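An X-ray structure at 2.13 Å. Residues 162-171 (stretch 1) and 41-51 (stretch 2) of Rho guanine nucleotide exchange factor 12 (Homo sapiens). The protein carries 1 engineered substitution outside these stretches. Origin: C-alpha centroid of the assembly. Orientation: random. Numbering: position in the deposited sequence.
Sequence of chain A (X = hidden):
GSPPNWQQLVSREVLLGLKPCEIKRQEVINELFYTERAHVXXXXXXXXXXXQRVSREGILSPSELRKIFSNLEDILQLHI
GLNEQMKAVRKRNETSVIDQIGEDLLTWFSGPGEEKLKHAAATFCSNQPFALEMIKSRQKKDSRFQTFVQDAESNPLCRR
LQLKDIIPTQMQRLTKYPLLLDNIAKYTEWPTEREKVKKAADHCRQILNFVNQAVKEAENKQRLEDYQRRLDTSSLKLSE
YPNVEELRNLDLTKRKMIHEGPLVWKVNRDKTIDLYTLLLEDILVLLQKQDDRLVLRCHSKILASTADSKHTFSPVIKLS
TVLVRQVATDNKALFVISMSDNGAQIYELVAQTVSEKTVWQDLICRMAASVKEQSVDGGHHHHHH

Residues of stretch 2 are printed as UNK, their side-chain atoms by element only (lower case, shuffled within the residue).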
ATOM      1  N   GLN A 162      -7.608 -17.379  -0.190  1.00 24.91           N
ATOM      2  CA  GLN A 162      -7.125 -17.155  -1.554  1.00 24.35           C
ATOM      3  C   GLN A 162      -5.763 -16.449  -1.545  1.00 21.80           C
ATOM      4  O   GLN A 162      -5.400 -15.823  -0.573  1.00 18.78           O
ATOM      5  CB  GLN A 162      -8.180 -16.393  -2.383  1.00 24.99           C
ATOM      6  CG  GLN A 162      -9.513 -17.207  -2.568  1.00 26.38           C
ATOM      7  CD  GLN A 162     -10.580 -16.480  -3.398  1.00 27.57           C
ATOM      8  OE1 GLN A 162     -10.375 -16.179  -4.566  1.00 27.37           O
ATOM      9  NE2 GLN A 162     -11.709 -16.216  -2.794  1.00 27.13           N
ATOM     10  N   LEU A 163      -5.019 -16.597  -2.641  1.00 22.94           N
ATOM     11  CA  LEU A 163      -3.793 -15.854  -2.920  1.00 22.10           C
ATOM     12  C   LEU A 163      -3.966 -14.414  -2.500  1.00 22.21           C
ATOM     13  O   LEU A 163      -3.181 -13.885  -1.734  1.00 22.95           O
ATOM     14  CB  LEU A 163      -3.430 -15.959  -4.414  1.00 22.60           C
ATOM     15  CG  LEU A 163      -2.007 -15.470  -4.827  1.00 26.80           C
ATOM     16  CD1 LEU A 163      -0.928 -16.138  -3.966  1.00 24.05           C
ATOM     17  CD2 LEU A 163      -1.647 -15.697  -6.294  1.00 23.90           C
ATOM     18  N   LYS A 164      -5.007 -13.775  -2.979  1.00 22.33           N
ATOM     19  CA  LYS A 164      -5.256 -12.391  -2.639  1.00 24.44           C
ATOM     20  C   LYS A 164      -5.307 -12.150  -1.128  1.00 24.06           C
ATOM     21  O   LYS A 164      -5.016 -11.074  -0.696  1.00 25.42           O
ATOM     22  CB  LYS A 164      -6.500 -11.847  -3.310  1.00 23.84           C
ATOM     23  CG  LYS A 164      -7.858 -12.229  -2.697  1.00 26.72           C
ATOM     24  CD  LYS A 164      -9.028 -11.774  -3.557  1.00 25.93           C
ATOM     25  CE  LYS A 164     -10.282 -12.571  -3.270  1.00 26.88           C
ATOM     26  NZ  LYS A 164     -10.685 -12.327  -1.830  1.00 34.50           N
ATOM     27  N   ASP A 165      -5.712 -13.153  -0.352  1.00 23.12           N
ATOM     28  CA  ASP A 165      -5.795 -13.022   1.099  1.00 23.35           C
ATOM     29  C   ASP A 165      -4.512 -13.389   1.829  1.00 21.30           C
ATOM     30  O   ASP A 165      -4.371 -13.064   2.962  1.00 22.32           O
ATOM     31  CB  ASP A 165      -6.942 -13.903   1.639  1.00 23.36           C
ATOM     32  CG  ASP A 165      -8.263 -13.543   1.057  1.00 26.79           C
ATOM     33  OD1 ASP A 165      -8.976 -14.495   0.616  1.00 28.31           O
ATOM     34  OD2 ASP A 165      -8.660 -12.349   1.015  1.00 25.42           O
ATOM     35  N   ILE A 166      -3.584 -14.100   1.194  1.00 20.16           N
ATOM     36  CA  ILE A 166      -2.340 -14.448   1.870  1.00 17.27           C
ATOM     37  C   ILE A 166      -1.299 -13.345   1.695  1.00 14.02           C
ATOM     38  O   ILE A 166      -0.496 -13.035   2.565  1.00 16.13           O
ATOM     39  CB  ILE A 166      -1.848 -15.812   1.302  1.00 18.59           C
ATOM     40  CG1 ILE A 166      -2.930 -16.879   1.455  1.00 20.06           C
ATOM     41  CG2 ILE A 166      -0.535 -16.185   1.985  1.00 20.05           C
ATOM     42  CD1 ILE A 166      -2.490 -18.267   1.003  1.00 21.53           C
ATOM     43  N   ILE A 167      -1.285 -12.731   0.540  1.00 12.02           N
ATOM     44  CA  ILE A 167      -0.286 -11.746   0.258  1.00 14.61           C
ATOM     45  C   ILE A 167      -0.207 -10.601   1.238  1.00 19.46           C
ATOM     46  O   ILE A 167       0.868 -10.222   1.658  1.00 21.64           O
ATOM     47  CB  ILE A 167      -0.513 -11.318  -1.189  1.00 19.00           C
ATOM     48  CG1 ILE A 167       0.292 -12.237  -2.101  1.00 17.64           C
ATOM     49  CG2 ILE A 167      -0.133  -9.858  -1.503  1.00 22.47           C
ATOM     50  CD1 ILE A 167      -0.328 -12.187  -3.436  1.00 22.86           C
ATOM     51  N   PRO A 168      -1.365 -10.113   1.670  1.00 14.98           N
ATOM     52  CA  PRO A 168      -1.419  -9.042   2.669  1.00 18.60           C
ATOM     53  C   PRO A 168      -0.864  -9.400   4.101  1.00 20.34           C
ATOM     54  O   PRO A 168      -1.047  -8.570   5.049  1.00 17.06           O
ATOM     55  CB  PRO A 168      -2.909  -8.683   2.761  1.00 15.14           C
ATOM     56  CG  PRO A 168      -3.599  -9.178   1.490  1.00 12.54           C
ATOM     57  CD  PRO A 168      -2.672 -10.539   1.149  1.00 12.10           C
ATOM     58  N   THR A 169      -0.275 -10.598   4.258  1.00 20.12           N
ATOM     59  CA  THR A 169       0.265 -11.007   5.541  1.00 21.67           C
ATOM     60  C   THR A 169       1.534 -10.228   5.866  1.00 23.35           C
ATOM     61  O   THR A 169       1.732  -9.932   7.078  1.00 24.55           O
ATOM     62  CB  THR A 169       0.524 -12.502   5.666  1.00 22.68           C
ATOM     63  OG1 THR A 169       1.318 -12.967   4.557  1.00 26.44           O
ATOM     64  CG2 THR A 169      -0.794 -13.270   5.577  1.00 25.88           C
ATOM     65  N   GLN A 170       2.344  -9.840   4.851  1.00 20.38           N
ATOM     66  CA  GLN A 170       3.520  -9.017   5.123  1.00 19.85           C
ATOM     67  C   GLN A 170       3.162  -7.654   5.768  1.00 20.70           C
ATOM     68  O   GLN A 170       3.720  -7.286   6.815  1.00 21.16           O
ATOM     69  CB  GLN A 170       4.300  -8.731   3.874  1.00 22.22           C
ATOM     70  CG  GLN A 170       5.616  -8.065   4.163  1.00 23.27           C
ATOM     71  CD  GLN A 170       6.598  -8.949   5.041  1.00 23.94           C
ATOM     72  OE1 GLN A 170       6.452 -10.195   5.159  1.00 24.66           O
ATOM     73  NE2 GLN A 170       7.583  -8.288   5.638  1.00 23.37           N
ATOM     74  N   MET A 171       2.238  -6.907   5.175  1.00 19.62           N
ATOM     75  CA  MET A 171       1.845  -5.615   5.759  1.00 19.48           C
ATOM     76  C   MET A 171       1.346  -5.840   7.170  1.00 20.93           C
ATOM     77  O   MET A 171       1.696  -5.066   8.059  1.00 22.28           O
ATOM     78  CB  MET A 171       0.794  -4.917   4.877  1.00 20.97           C
ATOM     79  CG  MET A 171       0.211  -3.566   5.388  1.00 24.41           C
ATOM     80  SD  MET A 171       1.345  -2.156   5.112  1.00 27.61           S
ATOM     81  CE  MET A 171       1.881  -1.887   6.724  1.00 26.01           C
ATOM     82  N   UNK A  41       6.468 -19.188   8.310  1.00 22.83           N
ATOM     83  CA  UNK A  41       5.750 -20.353   7.788  1.00 22.63           C
ATOM     84  C   UNK A  41       4.732 -19.983   6.716  1.00 20.26           C
ATOM     85  O   UNK A  41       4.542 -20.726   5.787  1.00 16.31           O
ATOM     86  n   UNK A  41       5.464 -23.749  10.934  1.00 37.35           N
ATOM     87  c   UNK A  41       4.458 -23.392   9.935  1.00 34.33           C
ATOM     88  c   UNK A  41       5.127 -22.607   8.786  1.00 30.78           C
ATOM     89  c   UNK A  41       5.045 -21.102   8.928  1.00 25.41           C
ATOM     90  n   UNK A  41       4.875 -22.178  12.562  1.00 39.19           N
ATOM     91  c   UNK A  41       5.648 -23.165  12.127  1.00 38.20           C
ATOM     92  n   UNK A  41       6.613 -23.612  12.912  1.00 38.25           N
ATOM     93  N   UNK A  42       4.058 -18.852   6.922  1.00 18.17           N
ATOM     94  CA  UNK A  42       3.122 -18.249   6.018  1.00 19.92           C
ATOM     95  C   UNK A  42       3.814 -17.851   4.715  1.00 20.87           C
ATOM     96  O   UNK A  42       3.321 -18.124   3.579  1.00 17.18           O
ATOM     97  c   UNK A  42       1.574 -16.276   5.984  1.00 21.21           C
ATOM     98  o   UNK A  42       1.729 -17.441   7.812  1.00 21.33           O
ATOM     99  c   UNK A  42       2.551 -16.999   6.749  1.00 21.49           C
ATOM    100  N   UNK A  43       4.997 -17.254   4.875  1.00 19.43           N
ATOM    101  CA  UNK A  43       5.730 -16.794   3.726  1.00 19.15           C
ATOM    102  C   UNK A  43       6.220 -18.022   2.924  1.00 16.78           C
ATOM    103  O   UNK A  43       6.223 -17.979   1.679  1.00 16.73           O
ATOM    104  c   UNK A  43       6.506 -14.451   4.585  1.00 20.24           C
ATOM    105  c   UNK A  43       7.770 -13.629   4.859  1.00 22.38           C
ATOM    106  c   UNK A  43       6.880 -15.869   4.125  1.00 17.92           C
ATOM    107  c   UNK A  43       5.636 -13.733   3.625  1.00 20.28           C
ATOM    108  N   UNK A  44       6.599 -19.083   3.588  1.00 17.82           N
ATOM    109  CA  UNK A  44       6.947 -20.334   2.861  1.00 19.16           C
ATOM    110  C   UNK A  44       5.735 -20.954   2.124  1.00 19.69           C
ATOM    111  O   UNK A  44       5.952 -21.605   1.106  1.00 20.15           O
ATOM    112  c   UNK A  44       9.628 -22.172   5.008  1.00 26.00           C
ATOM    113  c   UNK A  44       7.595 -21.360   3.751  1.00 20.38           C
ATOM    114  c   UNK A  44      11.086 -21.887   5.319  1.00 26.38           C
ATOM    115  c   UNK A  44       8.890 -20.935   4.421  1.00 23.95           C
ATOM    116  n   UNK A  44      11.584 -22.678   6.458  1.00 27.73           N
ATOM    117  N   UNK A  45       4.493 -20.704   2.578  1.00 19.87           N
ATOM    118  CA  UNK A  45       3.289 -21.075   1.817  1.00 22.40           C
ATOM    119  C   UNK A  45       3.198 -20.275   0.522  1.00 21.82           C
ATOM    120  O   UNK A  45       3.076 -20.897  -0.505  1.00 23.28           O
ATOM    121  c   UNK A  45       1.927 -20.947   2.603  1.00 22.49           C
ATOM    122  c   UNK A  45       0.685 -21.251   1.684  1.00 23.99           C
ATOM    123  c   UNK A  45       1.895 -21.828   3.770  1.00 23.15           C
ATOM    124  N   UNK A  46       3.193 -18.921   0.549  1.00 21.72           N
ATOM    125  CA  UNK A  46       3.272 -18.148  -0.687  1.00 18.69           C
ATOM    126  C   UNK A  46       4.322 -18.739  -1.595  1.00 18.73           C
ATOM    127  O   UNK A  46       4.092 -18.934  -2.806  1.00 21.06           O
ATOM    128  c   UNK A  46       2.490 -15.872  -0.034  1.00 15.34           C
ATOM    129  c   UNK A  46       2.981 -14.532   0.183  1.00 17.01           C
ATOM    130  c   UNK A  46       3.693 -16.726  -0.470  1.00 14.15           C
ATOM    131  c   UNK A  46       1.475 -15.909  -1.202  1.00 15.70           C
ATOM    132  N   UNK A  47       5.497 -18.827  -1.051  1.00 14.42           N
ATOM    133  CA  UNK A  47       6.664 -19.303  -1.856  1.00 19.83           C
ATOM    134  C   UNK A  47       6.446 -20.672  -2.397  1.00 18.91           C
ATOM    135  O   UNK A  47       6.736 -20.917  -3.580  1.00 23.54           O
ATOM    136  c   UNK A  47       9.175 -19.643  -1.856  1.00 22.48           C
ATOM    137  o   UNK A  47       9.750 -20.670  -1.446  1.00 22.49           O
ATOM    138  o   UNK A  47       9.541 -19.128  -2.941  1.00 24.88           O
ATOM    139  c   UNK A  47       7.999 -19.188  -1.072  1.00 17.34           C
ATOM    140  N   UNK A  48       6.021 -21.607  -1.582  1.00 21.01           N
ATOM    141  CA  UNK A  48       6.157 -23.025  -2.022  1.00 23.30           C
ATOM    142  C   UNK A  48       4.916 -23.463  -2.811  1.00 24.24           C
ATOM    143  O   UNK A  48       5.026 -24.170  -3.822  1.00 21.73           O
ATOM    144  c   UNK A  48       6.423 -23.977  -0.860  1.00 25.58           C
ATOM    145  c   UNK A  48       7.891 -23.974  -0.331  1.00 29.17           C
ATOM    146  o   UNK A  48       8.967 -25.451  -1.892  1.00 39.86           O
ATOM    147  n   UNK A  48       9.762 -23.344  -1.765  1.00 31.63           N
ATOM    148  c   UNK A  48       8.920 -24.313  -1.406  1.00 31.28           C
ATOM    149  N   UNK A  49       3.750 -22.963  -2.394  1.00 24.43           N
ATOM    150  CA  UNK A  49       2.498 -23.401  -3.004  1.00 24.22           C
ATOM    151  C   UNK A  49       2.241 -22.640  -4.314  1.00 24.47           C
ATOM    152  O   UNK A  49       1.795 -23.268  -5.270  1.00 21.68           O
ATOM    153  c   UNK A  49       1.301 -23.302  -2.037  1.00 23.73           C
ATOM    154  c   UNK A  49       1.518 -24.218  -0.850  1.00 24.72           C
ATOM    155  c   UNK A  49      -0.000 -23.653  -2.745  1.00 24.87           C
ATOM    156  N   UNK A  50       2.592 -21.329  -4.341  1.00 23.03           N
ATOM    157  CA  UNK A  50       2.325 -20.438  -5.428  1.00 21.36           C
ATOM    158  C   UNK A  50       3.526 -20.136  -6.291  1.00 20.18           C
ATOM    159  O   UNK A  50       3.503 -20.462  -7.467  1.00 20.79           O
ATOM    160  c   UNK A  50      -0.809 -19.468  -5.152  1.00 16.22           C
ATOM    161  c   UNK A  50      -2.156 -19.982  -3.258  1.00 20.41           C
ATOM    162  c   UNK A  50      -1.046 -19.877  -2.448  1.00 20.38           C
ATOM    163  c   UNK A  50      -2.024 -19.790  -4.608  1.00 18.05           C
ATOM    164  c   UNK A  50       0.193 -19.575  -3.002  1.00 19.94           C
ATOM    165  c   UNK A  50       0.323 -19.337  -4.351  1.00 18.99           C
ATOM    166  c   UNK A  50       1.652 -19.110  -4.948  1.00 18.93           C
ATOM    167  N   UNK A  51       4.543 -19.463  -5.743  1.00 19.48           N
ATOM    168  CA  UNK A  51       5.541 -18.830  -6.559  1.00 18.37           C
ATOM    169  C   UNK A  51       6.403 -19.903  -7.202  1.00 19.52           C
ATOM    170  O   UNK A  51       6.571 -19.923  -8.425  1.00 20.33           O
ATOM    171  o   UNK A  51      10.850 -16.253  -9.039  1.00 39.35           O
ATOM    172  c   UNK A  51       6.443 -17.894  -5.756  1.00 21.47           C
ATOM    173  c   UNK A  51       9.783 -16.631  -8.238  1.00 35.44           C
ATOM    174  c   UNK A  51       7.487 -16.400  -7.490  1.00 29.56           C
ATOM    175  c   UNK A  51       8.829 -18.112  -6.554  1.00 31.37           C
ATOM    176  c   UNK A  51       7.621 -17.419  -6.585  1.00 25.24           C
ATOM    177  c   UNK A  51       9.929 -17.728  -7.366  1.00 35.60           C
ATOM    178  c   UNK A  51       8.570 -16.005  -8.338  1.00 32.87           C
TER

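Position 41 carries three carbons, a nitrogen, and a carbon bearing two more nitrogens. This guanidinium marks Arg41, out of reach of stretch 1 and exposed, as suits a charged chain. Position 42 has one carbon bearing an oxygen and a carbon, and this short chain meets Thr169; it is Thr42. Its CA-to-CB bond points toward stretch 1, and its methyl CG2 lies 3.6 Å from Thr169 OG1. OG1 of Thr42 is hydrogen-bonded elsewhere in the structure, so a small residue with both a methyl and a hydroxyl fits here.

At position 43 four carbons fork at the second, and the fork's tips approach Thr169 and Gln170. The forked chain, with chi1 m and chi2 t, is Leu43; its CD1 packs 3.7 Å from Gln170 OE1, a contact without a hydrogen bond. Position 44, four carbons in a row ending in nitrogen, is Lys44, exposed and remote from stretch 1. Position 45 has one carbon carrying two others and comes near Ile166, which makes it Val45. Its CA-to-CB bond points toward stretch 1, but the compact chain only grazes it, CG1 of Val45 lying 4.4 Å from Ile166 CD1.

Position 46 again shows four carbons forked at the second, now reaching Leu163, Ile166 and Ile167. It is Leu46. CB leaves sideways, but the chain's end comes nearer: CG sits 3.7 Å from Ile166 CG2, while CD2 lies 3.7 Å from Leu163 CD1 and 4.0 Å from Ile167 CG1. A branched, wholly apolar chain can meet all three.

Position 47 has two carbons, the second carrying two oxygens: Asp47, buried but out of reach of stretch 1, its carboxylate satisfied by neighbours. Position 48 has three carbons, the third bearing an oxygen and a nitrogen. This is Gln48, exposed, whose NE2 donates to Asp47 OD1 at 2.7 Å. Position 49, one carbon carrying two, is Val49, buried but out of reach of stretch 1.

Position 50 has one carbon and a six-carbon ring without oxygen, meeting Leu163 and Ile166; it is Phe50. Leu163 CD1 stands over one ring face, 3.5 Å from the centroid of the Phe50 ring, in a CH-pi contact; Ile166 CD1 approaches obliquely, 4.1 Å from Phe50 CE2. Position 51, one carbon and a six-carbon ring bearing an oxygen, misses stretch 1. It is Tyr51; its end leads away, keeping the polar hydroxyl outside the contact.

The contact works by apolar packing, burying 428 Å² with no hydrogen bond across it. Leu46 and Phe50 receive Leu163 and Ile166, while Thr42 and Leu43 meet the next helix. There Thr169 OG1 donates to Ile166 O at 2.7 Å, satisfying its hydroxyl within stretch 1 while it packs against Thr42.

Stretch 2 41-51: RTLKVLDQVFY
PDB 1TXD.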